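Local coordinates for thiol peroxidase (Aquifex aeolicus, PDB 2YZH), which probably reduces hydrogen peroxide and organic hydroperoxides to water and alcohols with thioredoxin as electron donor, protecting the cell against oxidative stress, at residues E64-K69 and P158-V163; K69-M74 and Q103-A108; N12-V17 and I123-L128. All coordinates share one frame; numbering follows the deposited sequence.

Contact 1: residues E64-K69 and P158-V163; sequences ETETKK and PNYDEV
The hydroxyl of Y160 is hydrogen-bonded with E157 OE1 while it lies against the backbone of helix 61-73, its OH 3.1 Å from E66 CA. This is helix-to-helix packing in the thioredoxin fold of a peroxiredoxin: the first turn of the C-terminal helix 160-170 leans on the helix whose first turn carries C63, the predicted peroxidatic cysteine. E157 OE1 takes a second polar end as well, through a salt bridge to K69 NZ. No hydrogen bond joins the two segments directly; the tyrosine ring does most of the work. K69 runs across one face at about a right angle, its CD making a CH-pi contact 3.3 Å from the ring centroid and 17° off the normal. A bend at chi3 (-60°) then sets K69 CE 3.9 Å from Y160 CE2. Beside the ring, the extended chain of E66 crosses P158, E66 CD lying 3.5 Å from P158 CD, while E66 OE1 is salt-bridged to R134. N159 caps the helix start, its OD1 accepting from E162 N at 2.9 Å. On the ring face opposite the lysine, P158 CG sits 3.9 Å above the plane of Y160, toward the rim.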
loop_
_atom_site.group_PDB
_atom_site.type_symbol
_atom_site.label_atom_id
_atom_site.label_comp_id
_atom_site.label_asym_id
_atom_site.label_seq_id
_atom_site.Cartn_x
_atom_site.Cartn_y
_atom_site.Cartn_z
ATOM N N GLU D 64 -11.105 -0.536 23.654
ATOM C CA GLU D 64 -10.750 -1.444 24.740
ATOM C C GLU D 64 -12.020 -1.945 25.414
ATOM O O GLU D 64 -12.151 -3.134 25.708
ATOM C CB GLU D 64 -9.855 -0.735 25.760
ATOM C CG GLU D 64 -8.459 -0.446 25.243
ATOM C CD GLU D 64 -7.597 0.293 26.250
ATOM O OE1 GLU D 64 -6.401 0.516 25.957
ATOM O OE2 GLU D 64 -8.113 0.651 27.329
ATOM N N THR D 65 -12.956 -1.030 25.646
ATOM C CA THR D 65 -14.233 -1.358 26.270
ATOM C C THR D 65 -15.037 -2.314 25.397
ATOM O O THR D 65 -15.630 -3.281 25.890
ATOM C CB THR D 65 -15.070 -0.079 26.509
ATOM O OG1 THR D 65 -14.436 0.720 27.514
ATOM C CG2 THR D 65 -16.480 -0.432 26.953
ATOM N N GLU D 66 -15.057 -2.041 24.096
ATOM C CA GLU D 66 -15.795 -2.884 23.165
ATOM C C GLU D 66 -15.225 -4.303 23.165
ATOM O O GLU D 66 -15.969 -5.280 23.228
ATOM C CB GLU D 66 -15.716 -2.315 21.749
ATOM C CG GLU D 66 -16.658 -3.002 20.776
ATOM C CD GLU D 66 -16.381 -2.646 19.326
ATOM O OE1 GLU D 66 -15.872 -1.538 19.066
ATOM O OE2 GLU D 66 -16.691 -3.477 18.450
ATOM N N THR D 67 -13.901 -4.404 23.092
ATOM C CA THR D 67 -13.229 -5.700 23.071
ATOM C C THR D 67 -13.441 -6.499 24.358
ATOM O O THR D 67 -13.646 -7.715 24.311
ATOM C CB THR D 67 -11.720 -5.530 22.822
ATOM O OG1 THR D 67 -11.524 -4.778 21.618
ATOM C CG2 THR D 67 -11.048 -6.895 22.673
ATOM N N LYS D 68 -13.391 -5.830 25.505
ATOM C CA LYS D 68 -13.609 -6.527 26.769
ATOM C C LYS D 68 -15.038 -7.045 26.840
ATOM O O LYS D 68 -15.282 -8.156 27.307
ATOM C CB LYS D 68 -13.355 -5.601 27.965
ATOM C CG LYS D 68 -11.895 -5.280 28.208
ATOM C CD LYS D 68 -11.051 -6.550 28.280
ATOM C CE LYS D 68 -11.383 -7.426 29.485
ATOM N NZ LYS D 68 -10.762 -6.924 30.749
ATOM N N LYS D 69 -15.980 -6.236 26.362
ATOM C CA LYS D 69 -17.389 -6.602 26.386
ATOM C C LYS D 69 -17.674 -7.805 25.487
ATOM O O LYS D 69 -18.433 -8.701 25.861
ATOM C CB LYS D 69 -18.248 -5.399 25.974
ATOM C CG LYS D 69 -19.706 -5.501 26.412
ATOM C CD LYS D 69 -20.418 -4.148 26.350
ATOM C CE LYS D 69 -19.749 -3.109 27.252
ATOM N NZ LYS D 69 -20.420 -1.772 27.197
ATOM N N PRO D 158 -20.749 -0.297 19.649
ATOM C CA PRO D 158 -21.751 -0.953 18.806
ATOM C C PRO D 158 -22.888 -1.533 19.638
ATOM O O PRO D 158 -22.871 -1.445 20.866
ATOM C CB PRO D 158 -20.946 -2.045 18.115
ATOM C CG PRO D 158 -20.015 -2.474 19.196
ATOM C CD PRO D 158 -19.552 -1.147 19.797
ATOM N N ASN D 159 -23.874 -2.108 18.957
ATOM C CA ASN D 159 -24.999 -2.755 19.618
ATOM C C ASN D 159 -24.528 -4.195 19.825
ATOM O O ASN D 159 -24.478 -4.981 18.880
ATOM C CB ASN D 159 -26.232 -2.744 18.716
ATOM C CG ASN D 159 -27.445 -3.376 19.375
ATOM O OD1 ASN D 159 -27.348 -4.433 20.001
ATOM N ND2 ASN D 159 -28.598 -2.736 19.225
ATOM N N TYR D 160 -24.175 -4.528 21.061
ATOM C CA TYR D 160 -23.673 -5.858 21.390
ATOM C C TYR D 160 -24.704 -6.984 21.306
ATOM O O TYR D 160 -24.471 -7.999 20.652
ATOM C CB TYR D 160 -23.057 -5.826 22.788
ATOM C CG TYR D 160 -21.933 -4.825 22.935
ATOM C CD1 TYR D 160 -20.631 -5.138 22.531
ATOM C CD2 TYR D 160 -22.168 -3.563 23.478
ATOM C CE1 TYR D 160 -19.591 -4.217 22.672
ATOM C CE2 TYR D 160 -21.136 -2.634 23.620
ATOM C CZ TYR D 160 -19.850 -2.969 23.218
ATOM O OH TYR D 160 -18.828 -2.067 23.388
ATOM N N ASP D 161 -25.843 -6.805 21.967
ATOM C CA ASP D 161 -26.891 -7.820 21.980
ATOM C C ASP D 161 -27.301 -8.293 20.592
ATOM O O ASP D 161 -27.475 -9.490 20.366
ATOM C CB ASP D 161 -28.126 -7.295 22.717
ATOM C CG ASP D 161 -27.830 -6.927 24.155
ATOM O OD1 ASP D 161 -27.268 -7.778 24.880
ATOM O OD2 ASP D 161 -28.160 -5.789 24.558
ATOM N N GLU D 162 -27.459 -7.351 19.669
ATOM C CA GLU D 162 -27.864 -7.675 18.306
ATOM C C GLU D 162 -26.921 -8.699 17.680
ATOM O O GLU D 162 -27.357 -9.630 17.004
ATOM C CB GLU D 162 -27.897 -6.400 17.455
ATOM C CG GLU D 162 -28.427 -6.602 16.046
ATOM C CD GLU D 162 -28.575 -5.297 15.287
ATOM O OE1 GLU D 162 -29.364 -4.433 15.731
ATOM O OE2 GLU D 162 -27.903 -5.132 14.247
ATOM N N VAL D 163 -25.628 -8.522 17.911
ATOM C CA VAL D 163 -24.630 -9.436 17.376
ATOM C C VAL D 163 -24.806 -10.820 18.004
ATOM O O VAL D 163 -24.963 -11.820 17.300
ATOM C CB VAL D 163 -23.203 -8.921 17.667
ATOM C CG1 VAL D 163 -22.182 -9.903 17.147
ATOM C CG2 VAL D 163 -22.999 -7.550 17.025
#

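Contact 2: residues K69-M74 and Q103-A108; sequences KFNEIM and QNVTVA
N71 OD1 takes a hydrogen bond from the backbone of N104, with N104 N 2.8 Å away in the plane of the side-chain carbonyl, although the N-H is bent at 138°. The asparagine, with CG anti to the backbone N (chi1 -175°), ties helix 61-73 to the turn that leads into strand 106-109 of the thioredoxin-fold sheet. A second backbone donor, V105 N, makes a weak bond to the same oxygen at 3.3 Å. The exchange is mutual: N104 ND2 gives a hydrogen to N71 O in the last helical turn, at 3.0 Å, coming from above that carbonyl plane. The two side chains cross at about a right angle, yet their amide planes are turned only 21° apart. At the other corner of the N71 amide, one water accepts from both N71 ND2 and Q103 N, so the side chain grips the turn directly through its oxygen and indirectly through its nitrogen.

One shell out, I102 packs on the N71 side chain. M74 and V105 both pack on V82 of strand 80-86, while T106 hydrogen-bonds through its backbone to V82 and V84, fixing the strand that follows the turn. V105 CG1 lies 4.0 Å from N71 CA and 4.4 Å from M74 CB.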
loop_
_atom_site.group_PDB
_atom_site.type_symbol
_atom_site.label_atom_id
_atom_site.label_comp_id
_atom_site.label_asym_id
_atom_site.label_seq_id
_atom_site.Cartn_x
_atom_site.Cartn_y
_atom_site.Cartn_z
ATOM N N LYS D 69 -15.980 -6.236 26.362
ATOM C CA LYS D 69 -17.389 -6.602 26.386
ATOM C C LYS D 69 -17.674 -7.805 25.487
ATOM O O LYS D 69 -18.433 -8.701 25.861
ATOM C CB LYS D 69 -18.248 -5.399 25.974
ATOM C CG LYS D 69 -19.706 -5.501 26.412
ATOM C CD LYS D 69 -20.418 -4.148 26.350
ATOM C CE LYS D 69 -19.749 -3.109 27.252
ATOM N NZ LYS D 69 -20.420 -1.772 27.197
ATOM N N PHE D 70 -17.070 -7.834 24.304
ATOM C CA PHE D 70 -17.276 -8.966 23.406
ATOM C C PHE D 70 -16.596 -10.212 23.962
ATOM O O PHE D 70 -17.094 -11.322 23.799
ATOM C CB PHE D 70 -16.745 -8.656 22.005
ATOM C CG PHE D 70 -17.777 -8.058 21.088
ATOM C CD1 PHE D 70 -18.940 -8.759 20.785
ATOM C CD2 PHE D 70 -17.594 -6.794 20.538
ATOM C CE1 PHE D 70 -19.909 -8.211 19.947
ATOM C CE2 PHE D 70 -18.555 -6.239 19.699
ATOM C CZ PHE D 70 -19.715 -6.949 19.403
ATOM N N ASN D 71 -15.457 -10.025 24.621
ATOM C CA ASN D 71 -14.736 -11.149 25.209
ATOM C C ASN D 71 -15.619 -11.807 26.270
ATOM O O ASN D 71 -15.654 -13.034 26.401
ATOM C CB ASN D 71 -13.429 -10.666 25.846
ATOM C CG ASN D 71 -12.581 -11.812 26.379
ATOM O OD1 ASN D 71 -12.111 -12.659 25.615
ATOM N ND2 ASN D 71 -12.389 -11.846 27.697
ATOM N N GLU D 72 -16.346 -10.980 27.015
ATOM C CA GLU D 72 -17.242 -11.456 28.067
ATOM C C GLU D 72 -18.445 -12.236 27.548
ATOM O O GLU D 72 -18.678 -13.374 27.956
ATOM C CB GLU D 72 -17.760 -10.276 28.887
ATOM C CG GLU D 72 -16.749 -9.642 29.813
ATOM C CD GLU D 72 -17.263 -8.350 30.418
ATOM O OE1 GLU D 72 -18.420 -8.336 30.897
ATOM O OE2 GLU D 72 -16.512 -7.351 30.420
ATOM N N ILE D 73 -19.209 -11.614 26.654
ATOM C CA ILE D 73 -20.418 -12.225 26.109
ATOM C C ILE D 73 -20.233 -13.418 25.176
ATOM O O ILE D 73 -21.183 -14.165 24.932
ATOM C CB ILE D 73 -21.292 -11.173 25.389
ATOM C CG1 ILE D 73 -20.506 -10.527 24.247
ATOM C CG2 ILE D 73 -21.750 -10.113 26.384
ATOM C CD1 ILE D 73 -21.280 -9.444 23.514
ATOM N N MET D 74 -19.026 -13.601 24.650
ATOM C CA MET D 74 -18.768 -14.730 23.759
ATOM C C MET D 74 -18.089 -15.863 24.528
ATOM O O MET D 74 -17.785 -16.911 23.963
ATOM C CB MET D 74 -17.869 -14.306 22.593
ATOM C CG MET D 74 -18.431 -13.209 21.700
ATOM S SD MET D 74 -20.012 -13.614 20.939
ATOM C CE MET D 74 -19.516 -14.701 19.620
ATOM N N GLN D 103 -9.013 -13.789 26.517
ATOM C CA GLN D 103 -8.790 -15.192 26.179
ATOM C C GLN D 103 -9.899 -15.837 25.352
ATOM O O GLN D 103 -9.683 -16.876 24.728
ATOM C CB GLN D 103 -8.610 -16.016 27.459
ATOM C CG GLN D 103 -7.580 -15.474 28.442
ATOM C CD GLN D 103 -6.168 -15.518 27.897
ATOM O OE1 GLN D 103 -5.696 -16.562 27.447
ATOM N NE2 GLN D 103 -5.480 -14.381 27.943
ATOM N N ASN D 104 -11.083 -15.237 25.345
ATOM C CA ASN D 104 -12.206 -15.810 24.612
ATOM C C ASN D 104 -12.306 -15.393 23.152
ATOM O O ASN D 104 -13.040 -16.002 22.379
ATOM C CB ASN D 104 -13.511 -15.486 25.333
ATOM C CG ASN D 104 -13.510 -15.975 26.762
ATOM O OD1 ASN D 104 -13.194 -17.139 27.027
ATOM N ND2 ASN D 104 -13.858 -15.093 27.692
ATOM N N VAL D 105 -11.583 -14.345 22.780
ATOM C CA VAL D 105 -11.592 -13.884 21.401
ATOM C C VAL D 105 -10.153 -13.677 20.957
ATOM O O VAL D 105 -9.245 -13.585 21.785
ATOM C CB VAL D 105 -12.375 -12.559 21.236
ATOM C CG1 VAL D 105 -13.819 -12.757 21.671
ATOM C CG2 VAL D 105 -11.724 -11.457 22.039
ATOM N N THR D 106 -9.951 -13.620 19.647
ATOM C CA THR D 106 -8.623 -13.425 19.085
ATOM C C THR D 106 -8.480 -11.990 18.580
ATOM O O THR D 106 -9.416 -11.430 18.009
ATOM C CB THR D 106 -8.386 -14.387 17.892
ATOM O OG1 THR D 106 -8.495 -15.744 18.337
ATOM C CG2 THR D 106 -7.008 -14.162 17.282
ATOM N N VAL D 107 -7.327 -11.382 18.824
ATOM C CA VAL D 107 -7.079 -10.041 18.320
ATOM C C VAL D 107 -6.069 -10.257 17.199
ATOM O O VAL D 107 -5.212 -11.134 17.295
ATOM C CB VAL D 107 -6.473 -9.099 19.391
ATOM C CG1 VAL D 107 -7.450 -8.920 20.539
ATOM C CG2 VAL D 107 -5.148 -9.655 19.897
ATOM N N ALA D 108 -6.184 -9.489 16.125
ATOM C CA ALA D 108 -5.252 -9.636 15.018
ATOM C C ALA D 108 -5.058 -8.295 14.333
ATOM O O ALA D 108 -5.938 -7.432 14.377
ATOM C CB ALA D 108 -5.769 -10.674 14.035
HETATM O O HOH W 1 -10.519 -13.673 29.005
#

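Contact 3: residues N12-V17 and I123-L128; sequences NPVTLV and IGEGAL. With SO4 (sulfate ion), chain F.
The E125 carboxylate meets the strand through one oxygen: T15 N donates to OE2 at 3.0 Å from the anti side, 19° out of the carboxylate plane. T15 OG1 lies 3.1 Å from the same E125 OE2. The other oxygen, OE1, has a long, weak ion pair with R5 of the second subunit. E125 has CG between its backbone N and carbonyl carbon (chi1 72°) and the rest of the chain extended; the stem runs past V14, whose CB is 3.7 Å from E125 CG.

A backbone bond flanks the glutamate. G124 N donates to T15 O at 2.9 Å, tilted 16° from the carbonyl plane, and L16 and I123 form a single beta bridge. Apolar groups fill in around it: L16 CD2 lies 4.0 Å from I123 CG1, and V17 CG2 rests 3.9 Å from G124 CA.

One residue on from E125, G126 N points almost straight at a sulfate ion, probably from the crystallisation liquor, 3.0 Å from its O3; R5 NH1 and E20 N of the second subunit bind the ion too. T15 packs on its counterpart in that subunit, and A127 O is hydrogen-bonded to R112 of the third subunit. The whole joins the N-terminal beta hairpin, strands 6-9 and 12-15, to the loop before strand 135-139 at subunit interfaces, consistent with the hairpin characteristic of Tpx peroxiredoxins.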
loop_
_atom_site.group_PDB
_atom_site.type_symbol
_atom_site.label_atom_id
_atom_site.label_comp_id
_atom_site.label_asym_id
_atom_site.label_seq_id
_atom_site.Cartn_x
_atom_site.Cartn_y
_atom_site.Cartn_z
ATOM N N ASN D 12 -18.462 14.764 12.653
ATOM C CA ASN D 12 -18.120 15.141 11.285
ATOM C C ASN D 12 -18.079 13.935 10.354
ATOM O O ASN D 12 -17.437 12.935 10.649
ATOM C CB ASN D 12 -16.765 15.849 11.279
ATOM C CG ASN D 12 -16.768 17.104 12.130
ATOM O OD1 ASN D 12 -15.750 17.480 12.705
ATOM N ND2 ASN D 12 -17.915 17.762 12.204
ATOM N N PRO D 13 -18.777 14.020 9.213
ATOM C CA PRO D 13 -18.823 12.933 8.235
ATOM C C PRO D 13 -17.472 12.656 7.585
ATOM O O PRO D 13 -16.735 13.576 7.240
ATOM C CB PRO D 13 -19.842 13.429 7.209
ATOM C CG PRO D 13 -20.715 14.346 8.003
ATOM C CD PRO D 13 -19.710 15.096 8.831
ATOM N N VAL D 14 -17.148 11.378 7.440
ATOM C CA VAL D 14 -15.913 10.971 6.787
ATOM C C VAL D 14 -16.258 9.798 5.882
ATOM O O VAL D 14 -16.966 8.873 6.277
ATOM C CB VAL D 14 -14.817 10.552 7.793
ATOM C CG1 VAL D 14 -14.363 11.759 8.593
ATOM C CG2 VAL D 14 -15.320 9.457 8.698
ATOM N N THR D 15 -15.770 9.847 4.653
ATOM C CA THR D 15 -16.059 8.791 3.707
ATOM C C THR D 15 -15.175 7.573 3.917
ATOM O O THR D 15 -14.039 7.680 4.391
ATOM C CB THR D 15 -15.891 9.296 2.272
ATOM O OG1 THR D 15 -14.625 9.955 2.150
ATOM C CG2 THR D 15 -17.003 10.275 1.924
ATOM N N LEU D 16 -15.724 6.416 3.571
ATOM C CA LEU D 16 -15.016 5.151 3.675
ATOM C C LEU D 16 -14.607 4.747 2.270
ATOM O O LEU D 16 -15.225 5.161 1.290
ATOM C CB LEU D 16 -15.932 4.070 4.256
ATOM C CG LEU D 16 -16.507 4.350 5.646
ATOM C CD1 LEU D 16 -17.476 3.239 6.031
ATOM C CD2 LEU D 16 -15.371 4.471 6.649
ATOM N N VAL D 17 -13.551 3.953 2.174
ATOM C CA VAL D 17 -13.078 3.462 0.886
ATOM C C VAL D 17 -13.968 2.269 0.515
ATOM O O VAL D 17 -14.336 1.476 1.382
ATOM C CB VAL D 17 -11.603 3.009 1.003
ATOM C CG1 VAL D 17 -11.137 2.364 -0.294
ATOM C CG2 VAL D 17 -10.728 4.208 1.353
ATOM N N ILE D 123 -11.100 3.877 6.472
ATOM C CA ILE D 123 -11.452 5.296 6.471
ATOM C C ILE D 123 -10.634 6.020 5.404
ATOM O O ILE D 123 -9.410 5.909 5.368
ATOM C CB ILE D 123 -11.215 5.911 7.878
ATOM C CG1 ILE D 123 -12.156 5.233 8.878
ATOM C CG2 ILE D 123 -11.484 7.418 7.872
ATOM C CD1 ILE D 123 -11.836 5.510 10.339
ATOM N N GLY D 124 -11.330 6.748 4.530
ATOM C CA GLY D 124 -10.676 7.450 3.438
ATOM C C GLY D 124 -10.402 8.937 3.594
ATOM O O GLY D 124 -9.842 9.554 2.687
ATOM N N GLU D 125 -10.780 9.528 4.721
ATOM C CA GLU D 125 -10.521 10.951 4.917
ATOM C C GLU D 125 -10.469 11.344 6.387
ATOM O O GLU D 125 -10.870 10.579 7.265
ATOM C CB GLU D 125 -11.584 11.801 4.211
ATOM C CG GLU D 125 -12.951 11.781 4.868
ATOM C CD GLU D 125 -13.868 12.887 4.354
ATOM O OE1 GLU D 125 -13.509 14.079 4.462
ATOM O OE2 GLU D 125 -14.956 12.568 3.846
ATOM N N GLY D 126 -9.958 12.540 6.646
ATOM C CA GLY D 126 -9.885 13.021 8.012
ATOM C C GLY D 126 -8.679 12.538 8.789
ATOM O O GLY D 126 -7.779 11.889 8.244
ATOM N N ALA D 127 -8.676 12.860 10.076
ATOM C CA ALA D 127 -7.591 12.502 10.975
ATOM C C ALA D 127 -7.340 11.008 11.102
ATOM O O ALA D 127 -6.225 10.596 11.411
ATOM C CB ALA D 127 -7.860 13.086 12.356
ATOM N N LEU D 128 -8.369 10.196 10.891
ATOM C CA LEU D 128 -8.202 8.748 11.007
ATOM C C LEU D 128 -8.073 8.062 9.649
ATOM O O LEU D 128 -8.282 6.855 9.537
ATOM C CB LEU D 128 -9.377 8.138 11.783
ATOM C CG LEU D 128 -9.588 8.620 13.226
ATOM C CD1 LEU D 128 -10.780 7.901 13.843
ATOM C CD2 LEU D 128 -8.340 8.360 14.043
HETATM S S SO4 F . -8.879 16.036 5.000
HETATM O O1 SO4 F . -9.065 16.878 3.805
HETATM O O2 SO4 F . -9.903 16.376 6.007
HETATM O O3 SO4 F . -8.997 14.610 4.624
HETATM O O4 SO4 F . -7.544 16.281 5.577
#

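Overall arrangement
Contacts 1 and 2 are neighbours on helix 61-73, their centres 9 Å apart, and share K69. F70 joins them: its ring meets that of Y160 edge to face, with F70 CE2 3.7 Å from Y160 CD1, so the helix is held by the C-terminal helix and by the turn at 103-105. Contact 3 stands apart, its centre 22 Å from that of contact 1 and 27 Å from that of contact 2, where two other subunits meet the chain. The predicted peroxidatic C63 is nearest contact 1: its side chain is about 5 Å from that of E66, and about 10 Å from those of F70 and I123. Its predicted disulfide with C97 is not formed here.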